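Flavodoxin (PDB 6OHK) binds flavin mononucleotide and transfers electrons, probably serving as electron donor to several redox enzymes. Local coordinates at residues G86-F94 with I141-Q150. The protein carries 1 engineered substitution. Sequence-based numbering, arbitrary orientation.
Sequences GLVGLGNQF and IGLALDEENQ. With FMN (flavin mononucleotide), chain B; GOL (glycerol), chain C.
N149 brings its side-chain amide to the edge of the F94 ring, ND2 lying in the ring plane 3.5 Å from CD2, with the two planes nearly perpendicular; H128 meets the same ring. That ND2 works twice within its own amide plane: it gives a hydrogen to N92 OD1, 2.9 Å away and approached from above the carbonyl plane, and another to D146 OD2 on the syn side of the carboxylate. D146 OD2 also takes Q93 N from above its plane and, at 2.9 Å, Q93 NE2 on the anti side. Three N-H groups therefore grip one buried oxygen; CG of D146 lies opposite the backbone N (chi1 -177°), which helps bring OD2 to Q93. Q93 NE2 gives its other hydrogen to Q150 OE1, 3.0 Å off and far above that carbonyl plane; R157 also binds Q150 OE1, and Q93 OE1 takes H128 N.

These loops continue strands 84-90 and 139-145, which run parallel, linked by a ladder from L87 O to G91 N, while V88 CG1 packs 3.8 Å from L145 CD1 beside helix 154-166. Both belong to the central parallel sheet of the flavodoxin fold, with FMN at the C-terminal strand ends: N92 N bonds FMN O2 at 3.1 Å, and E148 OE2 accepts from the ribityl O3' at 2.7 Å. D146, its charge probably stabilised by these donors, thus ties together two loops that both hold the flavin.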
# COMPACT_ATOMS: atom_id res chain seq x y z
N GLY A 86 -5.05 -3.40 -1.85
CA GLY A 86 -3.62 -3.64 -1.95
C GLY A 86 -2.85 -2.58 -1.19
O GLY A 86 -3.22 -1.40 -1.23
N LEU A 87 -1.80 -2.99 -0.49
CA LEU A 87 -0.96 -2.12 0.32
C LEU A 87 0.41 -2.01 -0.31
O LEU A 87 0.99 -3.02 -0.74
CB LEU A 87 -0.82 -2.72 1.71
CG LEU A 87 -2.12 -3.00 2.42
CD1 LEU A 87 -1.82 -3.72 3.75
CD2 LEU A 87 -2.92 -1.74 2.68
N VAL A 88 0.93 -0.78 -0.36
CA VAL A 88 2.26 -0.50 -0.88
C VAL A 88 3.04 0.23 0.20
O VAL A 88 2.61 1.28 0.68
CB VAL A 88 2.22 0.35 -2.16
CG1 VAL A 88 3.65 0.58 -2.69
CG2 VAL A 88 1.34 -0.34 -3.21
N GLY A 89 4.21 -0.29 0.55
CA GLY A 89 5.13 0.39 1.45
C GLY A 89 6.37 0.85 0.71
O GLY A 89 6.82 0.20 -0.23
N LEU A 90 6.94 1.96 1.17
CA LEU A 90 8.29 2.39 0.80
C LEU A 90 9.13 2.43 2.06
O LEU A 90 8.64 2.84 3.12
CB LEU A 90 8.29 3.79 0.23
CG LEU A 90 7.83 3.95 -1.21
CD1 LEU A 90 6.34 3.97 -1.31
CD2 LEU A 90 8.37 5.24 -1.73
N GLY A 91 10.36 1.96 1.94
CA GLY A 91 11.27 1.98 3.07
C GLY A 91 12.71 1.78 2.64
O GLY A 91 13.04 1.88 1.46
N ASN A 92 13.57 1.51 3.62
CA ASN A 92 14.99 1.26 3.39
C ASN A 92 15.36 0.01 4.17
O ASN A 92 15.44 0.04 5.40
CB ASN A 92 15.81 2.47 3.83
CG ASN A 92 17.31 2.25 3.66
OD1 ASN A 92 17.80 1.13 3.68
ND2 ASN A 92 18.04 3.33 3.48
N GLN A 93 15.53 -1.10 3.47
CA GLN A 93 15.63 -2.38 4.17
C GLN A 93 16.95 -2.54 4.90
O GLN A 93 17.03 -3.35 5.83
CB GLN A 93 15.40 -3.54 3.19
CG GLN A 93 16.54 -3.69 2.16
CD GLN A 93 16.07 -4.42 0.93
OE1 GLN A 93 16.18 -5.66 0.85
NE2 GLN A 93 15.53 -3.68 -0.02
N PHE A 94 17.99 -1.82 4.48
CA PHE A 94 19.31 -1.97 5.10
C PHE A 94 19.44 -1.08 6.31
O PHE A 94 19.99 -1.50 7.35
CB PHE A 94 20.40 -1.73 4.06
CG PHE A 94 20.46 -2.82 3.03
CD1 PHE A 94 21.06 -4.03 3.32
CD2 PHE A 94 19.91 -2.65 1.79
CE1 PHE A 94 21.10 -5.04 2.36
CE2 PHE A 94 19.95 -3.66 0.85
CZ PHE A 94 20.54 -4.85 1.13
N ILE A 141 2.93 -8.65 3.41
CA ILE A 141 1.50 -8.36 3.32
C ILE A 141 1.15 -7.31 2.26
O ILE A 141 -0.03 -6.94 2.15
CB ILE A 141 0.94 -7.96 4.69
CG1 ILE A 141 1.60 -6.68 5.24
CG2 ILE A 141 1.06 -9.15 5.66
CD1 ILE A 141 1.22 -6.30 6.61
N GLY A 142 2.12 -6.87 1.47
CA GLY A 142 1.87 -5.95 0.38
C GLY A 142 3.11 -5.84 -0.46
O GLY A 142 4.07 -6.61 -0.31
N LEU A 143 3.12 -4.83 -1.31
CA LEU A 143 4.27 -4.53 -2.13
C LEU A 143 5.27 -3.72 -1.34
O LEU A 143 4.91 -2.67 -0.78
CB LEU A 143 3.80 -3.75 -3.35
CG LEU A 143 4.85 -3.41 -4.38
CD1 LEU A 143 5.46 -4.67 -4.96
CD2 LEU A 143 4.28 -2.53 -5.42
N ALA A 144 6.52 -4.18 -1.28
CA ALA A 144 7.56 -3.55 -0.48
C ALA A 144 8.59 -2.94 -1.42
O ALA A 144 9.28 -3.66 -2.16
CB ALA A 144 8.19 -4.58 0.45
N LEU A 145 8.69 -1.63 -1.43
CA LEU A 145 9.57 -0.94 -2.35
C LEU A 145 10.71 -0.30 -1.59
O LEU A 145 10.55 0.15 -0.45
CB LEU A 145 8.82 0.11 -3.16
CG LEU A 145 7.67 -0.46 -3.99
CD1 LEU A 145 6.89 0.66 -4.64
CD2 LEU A 145 8.16 -1.44 -5.03
N ASP A 146 11.89 -0.26 -2.22
CA ASP A 146 13.06 0.37 -1.61
C ASP A 146 13.73 1.18 -2.71
O ASP A 146 14.48 0.66 -3.52
CB ASP A 146 14.00 -0.68 -1.03
CG ASP A 146 15.19 -0.08 -0.31
OD1 ASP A 146 15.54 1.09 -0.58
OD2 ASP A 146 15.78 -0.81 0.53
N GLU A 147 13.40 2.46 -2.76
CA GLU A 147 13.95 3.35 -3.78
C GLU A 147 15.36 3.78 -3.46
O GLU A 147 16.07 4.25 -4.36
CB GLU A 147 13.04 4.58 -3.93
CG GLU A 147 11.80 4.33 -4.73
CD GLU A 147 12.15 4.26 -6.21
OE1 GLU A 147 12.79 5.22 -6.74
OE2 GLU A 147 11.89 3.25 -6.86
N GLU A 148 15.79 3.66 -2.22
CA GLU A 148 17.15 4.04 -1.86
C GLU A 148 18.14 3.00 -2.34
O GLU A 148 19.24 3.35 -2.82
CB GLU A 148 17.25 4.25 -0.36
CG GLU A 148 16.38 5.45 0.12
CD GLU A 148 16.60 5.76 1.58
OE1 GLU A 148 17.76 6.02 1.95
OE2 GLU A 148 15.64 5.71 2.37
N ASN A 149 17.82 1.73 -2.19
CA ASN A 149 18.76 0.65 -2.46
C ASN A 149 18.39 -0.18 -3.67
O ASN A 149 19.28 -0.80 -4.27
CB ASN A 149 18.86 -0.29 -1.26
CG ASN A 149 19.25 0.44 -0.03
OD1 ASN A 149 20.35 1.02 0.03
ND2 ASN A 149 18.38 0.42 0.98
N GLN A 150 17.11 -0.26 -4.02
CA GLN A 150 16.67 -1.11 -5.13
C GLN A 150 15.77 -0.36 -6.10
O GLN A 150 14.75 -0.89 -6.55
CB GLN A 150 15.97 -2.36 -4.60
CG GLN A 150 16.89 -3.21 -3.73
CD GLN A 150 16.20 -4.41 -3.11
OE1 GLN A 150 14.99 -4.40 -2.86
NE2 GLN A 150 17.00 -5.43 -2.79
N1 FMN B . 12.19 3.03 6.11
C2 FMN B . 11.77 1.80 6.64
O2 FMN B . 11.64 0.84 5.96
N3 FMN B . 11.52 1.74 8.06
C4 FMN B . 11.67 2.79 8.93
O4 FMN B . 11.42 2.61 10.11
C4A FMN B . 12.12 4.01 8.37
N5 FMN B . 12.30 5.11 9.21
C5A FMN B . 12.82 6.28 8.59
C6 FMN B . 13.14 7.37 9.41
C7 FMN B . 13.63 8.54 8.85
C7M FMN B . 13.86 9.68 9.86
C8 FMN B . 13.89 8.60 7.49
C8M FMN B . 14.39 9.91 6.92
C9 FMN B . 13.58 7.52 6.67
C9A FMN B . 13.07 6.37 7.22
N10 FMN B . 12.75 5.25 6.36
C10 FMN B . 12.34 4.08 6.97
C1' FMN B . 12.98 5.32 4.92
C2' FMN B . 11.83 6.10 4.20
O2' FMN B . 10.57 5.50 4.41
C3' FMN B . 12.11 6.10 2.69
O3' FMN B . 13.25 6.90 2.47
C4' FMN B . 10.96 6.56 1.78
O4' FMN B . 11.35 6.34 0.43
C5' FMN B . 10.60 8.02 1.98
O5' FMN B . 9.42 8.28 1.24
P FMN B . 8.90 9.78 1.02
O1P FMN B . 7.66 9.61 0.17
O2P FMN B . 8.61 10.43 2.33
O3P FMN B . 10.01 10.53 0.27
C1 GOL C . 19.23 5.97 5.70
O1 GOL C . 20.09 6.27 6.75
C2 GOL C . 18.44 7.22 5.32
O2 GOL C . 18.64 7.52 3.96
C3 GOL C . 16.96 6.95 5.58
O3 GOL C . 16.54 5.80 4.88
O HOH W 1 -1.34 -5.75 -0.07
O HOH W 2 12.13 3.75 -0.47
O HOH W 3 20.87 2.43 2.48